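Local atomic coordinates of Lem22 (Legionella pneumophila subsp. pneumophila ATCC 43290, PDB entry 5WD9), a protein that is a Legionella effector of undetermined biochemical function, folded as a three-helix bundle and probably acting through binding to other proteins. Residues R10-E13 with Y14-Q18; S25-L28 with T29-L32; G55-E58 with V59-R62. All coordinates share one frame; numbering follows the deposited sequence. Where two conformers were deposited one is given.

How the interactions relate
All three contacts are local, each made within one unbroken run of chain, and together they sample the middle of one helix and the starts of the other two. Interaction 1 lies on helix 4-24, with its centre about 7 Å from that of the chain; it is partly buried, an apolar pair and a salt bridge accompanying the backbone ladder. Interactions 2 and 3 are surface contacts that open helix 28-52 and helix 58-87. Their centres are about 35 Å apart, on opposite sides of the centre of the chain. Both use a serine N-cap; a water clearly bridges loop and helix in interaction 3, and one lies between Ser-26 O and Gln-31 in interaction 2.

Interaction 1: R10-E13 with Y14-Q18; sequences RLKE and YMEDQ
Arg-10 starts the run by giving its carbonyl O to Tyr-14 N at 2.8 Å, the first of four successive i to i+4 bonds in the middle of helix 4-24. Leu-11 takes the next, from Met-15 N, and adds an apolar contact one turn on: its CD1 branch lies 3.8 Å from Met-15 CG and also touches SD, the two side chains crossing at a slant. This pair belongs to the buried side of the helix, where Leu-11 also rests on Glu-41 and Ile-67 of the other two helices. Lys-12 runs alongside Glu-16, its chain against Glu-66, Ile-67 and Leu-70 of helix 58-87. Its CG is anti to the backbone N (chi1 -172°), and a bend at chi2 turns the chain; in the conformer given for Glu-16, NZ forms a salt bridge of 2.7 Å to OE1, meeting that oxygen on its syn side. Glu-13 contributes through its backbone, its O accepting from Asp-17 N at 2.9 Å; the carboxylate of Asp-17 is engaged by Lys-21 and by Gln-18 NE2. Apolar contact thus faces the bundle core, while in that conformer the pairing of Lys-12 with the exposed Glu-16 probably neutralises charge bordering helix 58-87.

Interaction 2: S25-L28 with T29-L32; sequences SSSL and TAQL
Ser-27 sets its hydroxyl over the first turn of helix 28-52, with OG 3.4 Å from the methyl CB of Ala-30. It is the N-cap of that helix: OG accepts from Ala-30 N at 3.0 Å, with an N-H...O angle of 157°. The torsion chi1 of 74° places OG between the backbone N and the carbonyl carbon, turned back to meet the amide of the first turn. Its carbonyl takes a second amide, Gln-31 N, so side chain and backbone of one residue together satisfy two N-H groups at the helix start. Ser-25 folds in from the preceding loop, its CB 3.7 Å from Gln-31 N and its OG against Ala-30 CB. That hydroxyl is hydrogen-bonded to Lys-21 O, linking the loop to the end of helix 4-24. Leu-28 and Gln-31 lie side by side and point the same way, CD2 of the leucine 3.8 Å from OE1 of the amide. Leu-28 also packs on Gln-84 and Ile-85 of helix 58-87, and its carbonyl continues the helical ladder to Leu-32 N. On the loop side, one water lies between Ser-26 O and the Gln-31 side chain, with its oxygen 2.7 Å from Gln-31 OE1.

Interaction 3: G55-E58 with V59-R62; sequences GGSE and VVDR
Ser-57 and Val-60 meet at the N-cap of helix 58-87, the serine side chain lying against one branch of the valine, with OG 3.5 Å from CG2. The same hydroxyl accepts from Val-60 N at 3.1 Å in a nearly straight bond, 171° at the hydrogen. A chi1 of 166° swings OG away from the serine's backbone N, points the oxygen at the amides of the first turn and lays CB against the valine. Val-60, buried, carries this contact on to Val-5 and Leu-8 of helix 4-24.

Asp-61 folds back toward the loop. Its CG is beside its backbone N, which puts the carboxylate next to Ser-57 O without bonding to it; that carbonyl instead accepts from Asp-61 N at 2.9 Å. The polar partners of the carboxylate are a water and Tyr-53 OH, which bonds OD1 and also Ser-57 N, so a single tyrosine hydroxyl joins the capping residue and the aspartate. Arg-62 turns its side chain back along the helix, bent at chi3, while its backbone N bonds Glu-58 O. The water links Asp-61 to the glycine loop, accepting from Gly-56 N at 2.8 Å and donating to Asp-61 OD2 at 2.6 Å.

Interaction 1: R10-E13 with Y14-Q18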
ATOM      1  N   ARG A  10       2.889  -1.496  10.883  1.00  5.55           N
ATOM      2  CA  ARG A  10       3.793  -2.113   9.923  1.00  4.98           C
ATOM      3  C   ARG A  10       3.312  -1.905   8.501  1.00  5.06           C
ATOM      4  O   ARG A  10       4.119  -1.614   7.615  1.00  6.21           O
ATOM      5  CB  ARG A  10       3.946  -3.609  10.209  1.00  6.93           C
ATOM      6  CG  ARG A  10       4.942  -3.925  11.322  1.00  7.79           C
ATOM      7  CD  ARG A  10       5.094  -5.445  11.581  1.00 15.56           C
ATOM      8  NE  ARG A  10       5.089  -6.217  10.344  1.00 16.68           N
ATOM      9  CZ  ARG A  10       4.653  -7.467  10.239  1.00 20.21           C
ATOM     10  NH1 ARG A  10       4.187  -8.121  11.297  1.00 20.38           N
ATOM     11  NH2 ARG A  10       4.657  -8.055   9.063  1.00 14.81           N
ATOM     12  N   LEU A  11       2.004  -2.045   8.254  1.00  4.57           N
ATOM     13  CA  LEU A  11       1.491  -1.932   6.895  1.00  5.72           C
ATOM     14  C   LEU A  11       1.681  -0.518   6.370  1.00  4.82           C
ATOM     15  O   LEU A  11       2.114  -0.323   5.225  1.00  5.34           O
ATOM     16  CB  LEU A  11       0.016  -2.324   6.831  1.00  7.23           C
ATOM     17  CG  LEU A  11      -0.630  -2.063   5.463  1.00  5.57           C
ATOM     18  CD1 LEU A  11      -0.026  -2.933   4.385  1.00  6.35           C
ATOM     19  CD2 LEU A  11      -2.133  -2.248   5.542  1.00  8.14           C
ATOM     20  N   LYS A  12       1.341   0.482   7.185  1.00  5.30           N
ATOM     21  CA  LYS A  12       1.487   1.860   6.752  1.00  6.23           C
ATOM     22  C   LYS A  12       2.918   2.123   6.323  1.00  4.74           C
ATOM     23  O   LYS A  12       3.180   2.657   5.235  1.00  5.77           O
ATOM     24  CB  LYS A  12       1.074   2.792   7.895  1.00  7.68           C
ATOM     25  CG  LYS A  12       0.994   4.264   7.525  1.00  8.97           C
ATOM     26  CD  LYS A  12       2.313   4.989   7.698  1.00 11.61           C
ATOM     27  CE  LYS A  12       2.116   6.497   7.544  1.00 13.63           C
ATOM     28  NZ  LYS A  12       3.403   7.235   7.544  1.00 16.70           N
ATOM     29  N   GLU A  13       3.864   1.734   7.164  1.00  5.38           N
ATOM     30  CA  GLU A  13       5.249   2.044   6.866  1.00  5.74           C
ATOM     31  C   GLU A  13       5.790   1.175   5.744  1.00  5.64           C
ATOM     32  O   GLU A  13       6.617   1.645   4.959  1.00  7.14           O
ATOM     33  CB  GLU A  13       6.082   1.964   8.132  1.00  6.40           C
ATOM     34  CG  GLU A  13       5.619   2.995   9.133  1.00  8.32           C
ATOM     35  CD  GLU A  13       6.518   3.111  10.325  1.00  9.73           C
ATOM     36  OE1 GLU A  13       7.624   2.528  10.311  1.00 10.08           O
ATOM     37  OE2 GLU A  13       6.106   3.807  11.274  1.00 12.31           O
ATOM     38  N   TYR A  14       5.309  -0.067   5.633  1.00  4.91           N
ATOM     39  CA  TYR A  14       5.684  -0.925   4.511  1.00  6.22           C
ATOM     40  C   TYR A  14       5.255  -0.295   3.191  1.00  5.72           C
ATOM     41  O   TYR A  14       6.043  -0.200   2.251  1.00  5.83           O
ATOM     42  CB  TYR A  14       5.028  -2.295   4.700  1.00  4.78           C
ATOM     43  CG  TYR A  14       5.330  -3.282   3.600  1.00  6.13           C
ATOM     44  CD1 TYR A  14       6.341  -4.210   3.750  1.00 10.39           C
ATOM     45  CD2 TYR A  14       4.596  -3.305   2.419  1.00  6.45           C
ATOM     46  CE1 TYR A  14       6.617  -5.124   2.755  1.00 10.24           C
ATOM     47  CE2 TYR A  14       4.878  -4.215   1.423  1.00  7.15           C
ATOM     48  CZ  TYR A  14       5.876  -5.115   1.606  1.00  7.76           C
ATOM     49  OH  TYR A  14       6.164  -6.024   0.597  1.00  9.65           O
ATOM     50  N   MET A  15       4.007   0.156   3.119  1.00  5.54           N
ATOM     51  CA  MET A  15       3.512   0.758   1.884  1.00  5.74           C
ATOM     52  C   MET A  15       4.265   2.032   1.552  1.00  5.51           C
ATOM     53  O   MET A  15       4.624   2.262   0.394  1.00  6.12           O
ATOM     54  CB  MET A  15       2.019   1.049   1.998  1.00  5.62           C
ATOM     55  CG  MET A  15       1.149  -0.198   2.040  1.00  6.62           C
ATOM     56  SD  MET A  15      -0.606   0.208   2.176  1.00  7.32           S
ATOM     57  CE  MET A  15      -0.968   0.649   0.471  1.00  9.89           C
ATOM     58  N   GLU A  16       4.506   2.881   2.556  1.00  6.23           N
ATOM     59  CA  GLU A  16       5.236   4.118   2.306  0.59  7.70           C
ATOM     60  C   GLU A  16       6.633   3.816   1.779  1.00  6.99           C
ATOM     61  O   GLU A  16       7.096   4.453   0.824  1.00  8.58           O
ATOM     62  CB  GLU A  16       5.296   4.954   3.583  0.59 11.16           C
ATOM     63  CG  GLU A  16       5.900   6.331   3.386  0.59 14.75           C
ATOM     64  CD  GLU A  16       5.554   7.278   4.515  0.59 21.09           C
ATOM     65  OE1 GLU A  16       4.457   7.135   5.102  0.59 23.29           O
ATOM     66  OE2 GLU A  16       6.385   8.159   4.817  0.59 23.75           O
ATOM     67  N   ASP A  17       7.299   2.825   2.369  1.00  7.20           N
ATOM     68  CA  ASP A  17       8.637   2.433   1.945  1.00  7.55           C
ATOM     69  C   ASP A  17       8.632   1.920   0.513  1.00  7.29           C
ATOM     70  O   ASP A  17       9.486   2.295  -0.293  1.00  7.86           O
ATOM     71  CB  ASP A  17       9.153   1.352   2.894  1.00  7.41           C
ATOM     72  CG  ASP A  17      10.506   0.837   2.510  1.00 11.53           C
ATOM     73  OD1 ASP A  17      11.494   1.515   2.846  1.00 15.72           O
ATOM     74  OD2 ASP A  17      10.590  -0.240   1.881  1.00 11.81           O
ATOM     75  N   GLN A  18       7.688   1.044   0.178  1.00  6.69           N
ATOM     76  CA  GLN A  18       7.658   0.493  -1.173  1.00  6.87           C
ATOM     77  C   GLN A  18       7.285   1.545  -2.208  1.00  6.53           C
ATOM     78  O   GLN A  18       7.840   1.555  -3.309  1.00  7.27           O
ATOM     79  CB  GLN A  18       6.702  -0.691  -1.223  1.00  6.82           C
ATOM     80  CG  GLN A  18       7.093  -1.848  -0.304  1.00  9.47           C
ATOM     81  CD  GLN A  18       8.412  -2.480  -0.709  1.00 11.26           C
ATOM     82  OE1 GLN A  18       8.461  -3.249  -1.668  1.00 11.03           O
ATOM     83  NE2 GLN A  18       9.480  -2.166   0.017  1.00 11.13           N
TER

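Interaction 2: S25-L28 with T29-L32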
ATOM      1  N   SER A  25      12.939   3.997  -8.590  1.00 19.32           N
ATOM      2  CA  SER A  25      13.410   2.921  -9.448  1.00 19.24           C
ATOM      3  C   SER A  25      13.673   3.431 -10.858  1.00 26.66           C
ATOM      4  O   SER A  25      13.047   4.384 -11.330  1.00 26.29           O
ATOM      5  CB  SER A  25      12.380   1.796  -9.511  1.00 20.23           C
ATOM      6  OG  SER A  25      12.422   1.004  -8.339  1.00 26.47           O
ATOM      7  N   SER A  26      14.609   2.770 -11.534  1.00 24.75           N
ATOM      8  CA  SER A  26      14.921   3.124 -12.911  1.00 24.54           C
ATOM      9  C   SER A  26      13.933   2.472 -13.869  1.00 27.99           C
ATOM     10  O   SER A  26      13.211   3.159 -14.598  1.00 31.38           O
ATOM     11  CB  SER A  26      16.354   2.696 -13.236  1.00 27.69           C
ATOM     12  OG  SER A  26      17.223   3.033 -12.168  1.00 39.02           O
ATOM     13  N   SER A  27      13.874   1.145 -13.863  1.00 20.58           N
ATOM     14  CA  SER A  27      13.067   0.447 -14.846  1.00 18.37           C
ATOM     15  C   SER A  27      11.616   0.353 -14.395  1.00 13.90           C
ATOM     16  O   SER A  27      11.299   0.345 -13.199  1.00 15.21           O
ATOM     17  CB  SER A  27      13.609  -0.959 -15.108  1.00 21.54           C
ATOM     18  OG  SER A  27      13.321  -1.835 -14.032  1.00 21.13           O
ATOM     19  N   LEU A  28      10.733   0.267 -15.386  1.00 15.80           N
ATOM     20  CA  LEU A  28       9.325   0.035 -15.098  1.00 14.60           C
ATOM     21  C   LEU A  28       9.131  -1.285 -14.373  1.00 14.79           C
ATOM     22  O   LEU A  28       8.264  -1.396 -13.502  1.00 12.07           O
ATOM     23  CB  LEU A  28       8.529   0.051 -16.399  1.00 16.80           C
ATOM     24  CG  LEU A  28       8.488   1.376 -17.158  1.00 17.31           C
ATOM     25  CD1 LEU A  28       7.768   1.188 -18.480  1.00 19.39           C
ATOM     26  CD2 LEU A  28       7.809   2.451 -16.327  1.00 21.28           C
ATOM     27  N   THR A  29       9.929  -2.298 -14.718  1.00 16.82           N
ATOM     28  CA  THR A  29       9.825  -3.594 -14.059  1.00 18.53           C
ATOM     29  C   THR A  29      10.100  -3.470 -12.566  1.00 13.66           C
ATOM     30  O   THR A  29       9.370  -4.032 -11.741  1.00 15.24           O
ATOM     31  CB  THR A  29      10.804  -4.576 -14.711  1.00 22.04           C
ATOM     32  OG1 THR A  29      10.379  -4.855 -16.051  1.00 30.41           O
ATOM     33  CG2 THR A  29      10.882  -5.876 -13.923  1.00 22.64           C
ATOM     34  N   ALA A  30      11.131  -2.715 -12.196  1.00 13.56           N
ATOM     35  CA  ALA A  30      11.465  -2.572 -10.786  1.00 15.74           C
ATOM     36  C   ALA A  30      10.413  -1.744 -10.066  1.00 11.18           C
ATOM     37  O   ALA A  30      10.041  -2.046  -8.928  1.00 11.85           O
ATOM     38  CB  ALA A  30      12.844  -1.928 -10.644  1.00 18.30           C
ATOM     39  N   GLN A  31       9.924  -0.691 -10.721  1.00 11.28           N
ATOM     40  CA  GLN A  31       8.866   0.111 -10.134  1.00  9.57           C
ATOM     41  C   GLN A  31       7.637  -0.738  -9.879  1.00  9.76           C
ATOM     42  O   GLN A  31       7.038  -0.672  -8.803  1.00 10.19           O
ATOM     43  CB  GLN A  31       8.519   1.245 -11.094  1.00 13.40           C
ATOM     44  CG  GLN A  31       7.469   2.176 -10.553  1.00 20.56           C
ATOM     45  CD  GLN A  31       7.076   3.255 -11.530  1.00 28.69           C
ATOM     46  OE1 GLN A  31       7.612   3.338 -12.639  1.00 26.26           O
ATOM     47  NE2 GLN A  31       6.127   4.096 -11.124  1.00 30.15           N
ATOM     48  N   LEU A  32       7.271  -1.571 -10.858  1.00 11.04           N
ATOM     49  CA  LEU A  32       6.089  -2.404 -10.713  1.00 11.32           C
ATOM     50  C   LEU A  32       6.233  -3.376  -9.559  1.00  9.46           C
ATOM     51  O   LEU A  32       5.272  -3.599  -8.820  1.00  9.40           O
ATOM     52  CB  LEU A  32       5.789  -3.158 -12.007  1.00 13.75           C
ATOM     53  CG  LEU A  32       4.470  -3.943 -11.951  1.00 12.50           C
ATOM     54  CD1 LEU A  32       3.273  -3.038 -11.660  1.00 14.48           C
ATOM     55  CD2 LEU A  32       4.260  -4.741 -13.233  1.00 15.71           C
TER
HETATM   56  O   HOH W   1      10.209   3.274 -13.347  1.00 28.38           O

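Interaction 3: G55-E58 with V59-R62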
ATOM      1  N   GLY A  55     -14.362  -0.400  14.172  1.00 19.11           N
ATOM      2  CA  GLY A  55     -14.323   0.958  14.682  1.00 17.83           C
ATOM      3  C   GLY A  55     -14.036   0.949  16.171  1.00 17.62           C
ATOM      4  O   GLY A  55     -13.911  -0.100  16.796  1.00 20.00           O
ATOM      5  N   GLY A  56     -13.927   2.153  16.728  1.00 16.46           N
ATOM      6  CA  GLY A  56     -13.832   2.320  18.163  1.00 16.52           C
ATOM      7  C   GLY A  56     -12.451   2.603  18.714  1.00 17.22           C
ATOM      8  O   GLY A  56     -12.303   2.721  19.935  1.00 18.04           O
ATOM      9  N   SER A  57     -11.436   2.732  17.865  1.00 14.28           N
ATOM     10  CA  SER A  57     -10.089   3.038  18.323  1.00 13.14           C
ATOM     11  C   SER A  57      -9.538   4.207  17.526  1.00 11.76           C
ATOM     12  O   SER A  57      -9.422   4.120  16.298  1.00 11.77           O
ATOM     13  CB  SER A  57      -9.196   1.813  18.153  1.00 13.64           C
ATOM     14  OG  SER A  57      -7.841   2.180  18.282  1.00 13.00           O
ATOM     15  N   GLU A  58      -9.162   5.284  18.229  1.00 10.60           N
ATOM     16  CA  GLU A  58      -8.513   6.415  17.573  1.00  9.22           C
ATOM     17  C   GLU A  58      -7.201   6.002  16.931  1.00  8.75           C
ATOM     18  O   GLU A  58      -6.869   6.462  15.830  1.00  8.16           O
ATOM     19  CB  GLU A  58      -8.234   7.518  18.584  1.00 10.02           C
ATOM     20  CG  GLU A  58      -9.449   8.284  19.030  1.00 10.27           C
ATOM     21  CD  GLU A  58      -9.078   9.449  19.920  1.00 12.23           C
ATOM     22  OE1 GLU A  58      -8.019   9.386  20.575  1.00 15.26           O
ATOM     23  OE2 GLU A  58      -9.844  10.416  19.970  1.00 17.63           O
ATOM     24  N   VAL A  59      -6.429   5.154  17.606  1.00  9.01           N
ATOM     25  CA  VAL A  59      -5.129   4.733  17.084  0.58  8.59           C
ATOM     26  C   VAL A  59      -5.303   3.989  15.767  1.00  9.35           C
ATOM     27  O   VAL A  59      -4.586   4.230  14.785  1.00  8.74           O
ATOM     28  CB  VAL A  59      -4.406   3.853  18.115  0.58 10.60           C
ATOM     29  CG1 VAL A  59      -3.165   3.244  17.500  0.58 12.63           C
ATOM     30  CG2 VAL A  59      -4.051   4.657  19.349  0.58 19.37           C
ATOM     31  N   VAL A  60      -6.258   3.061  15.737  1.00  9.35           N
ATOM     32  CA  VAL A  60      -6.523   2.312  14.521  1.00  7.79           C
ATOM     33  C   VAL A  60      -7.080   3.226  13.440  1.00  7.70           C
ATOM     34  O   VAL A  60      -6.681   3.146  12.274  1.00  8.22           O
ATOM     35  CB  VAL A  60      -7.460   1.126  14.807  1.00  9.25           C
ATOM     36  CG1 VAL A  60      -7.881   0.467  13.498  1.00 12.44           C
ATOM     37  CG2 VAL A  60      -6.780   0.124  15.707  1.00 10.17           C
ATOM     38  N   ASP A  61      -8.003   4.110  13.806  1.00  7.41           N
ATOM     39  CA  ASP A  61      -8.628   4.962  12.807  1.00  7.40           C
ATOM     40  C   ASP A  61      -7.612   5.888  12.151  1.00  7.00           C
ATOM     41  O   ASP A  61      -7.644   6.082  10.931  1.00  7.12           O
ATOM     42  CB  ASP A  61      -9.765   5.747  13.446  1.00  8.13           C
ATOM     43  CG  ASP A  61     -10.998   4.881  13.714  1.00 11.16           C
ATOM     44  OD1 ASP A  61     -11.026   3.699  13.305  1.00 13.11           O
ATOM     45  OD2 ASP A  61     -11.948   5.393  14.327  1.00 15.38           O
ATOM     46  N   ARG A  62      -6.694   6.462  12.934  1.00  6.58           N
ATOM     47  CA  ARG A  62      -5.662   7.296  12.332  1.00  5.29           C
ATOM     48  C   ARG A  62      -4.848   6.507  11.316  1.00  4.92           C
ATOM     49  O   ARG A  62      -4.578   6.982  10.203  1.00  6.18           O
ATOM     50  CB  ARG A  62      -4.760   7.859  13.429  1.00  5.28           C
ATOM     51  CG  ARG A  62      -3.733   8.842  12.885  1.00  6.23           C
ATOM     52  CD  ARG A  62      -2.686   9.228  13.935  1.00  6.94           C
ATOM     53  NE  ARG A  62      -3.240  10.034  15.024  1.00  5.42           N
ATOM     54  CZ  ARG A  62      -3.509   9.601  16.253  1.00  6.04           C
ATOM     55  NH1 ARG A  62      -3.289   8.345  16.626  1.00  5.70           N
ATOM     56  NH2 ARG A  62      -3.999  10.452  17.129  1.00  7.27           N
TER
HETATM   57  O   HOH W   2     -14.266   4.409  15.058  1.00 19.67           O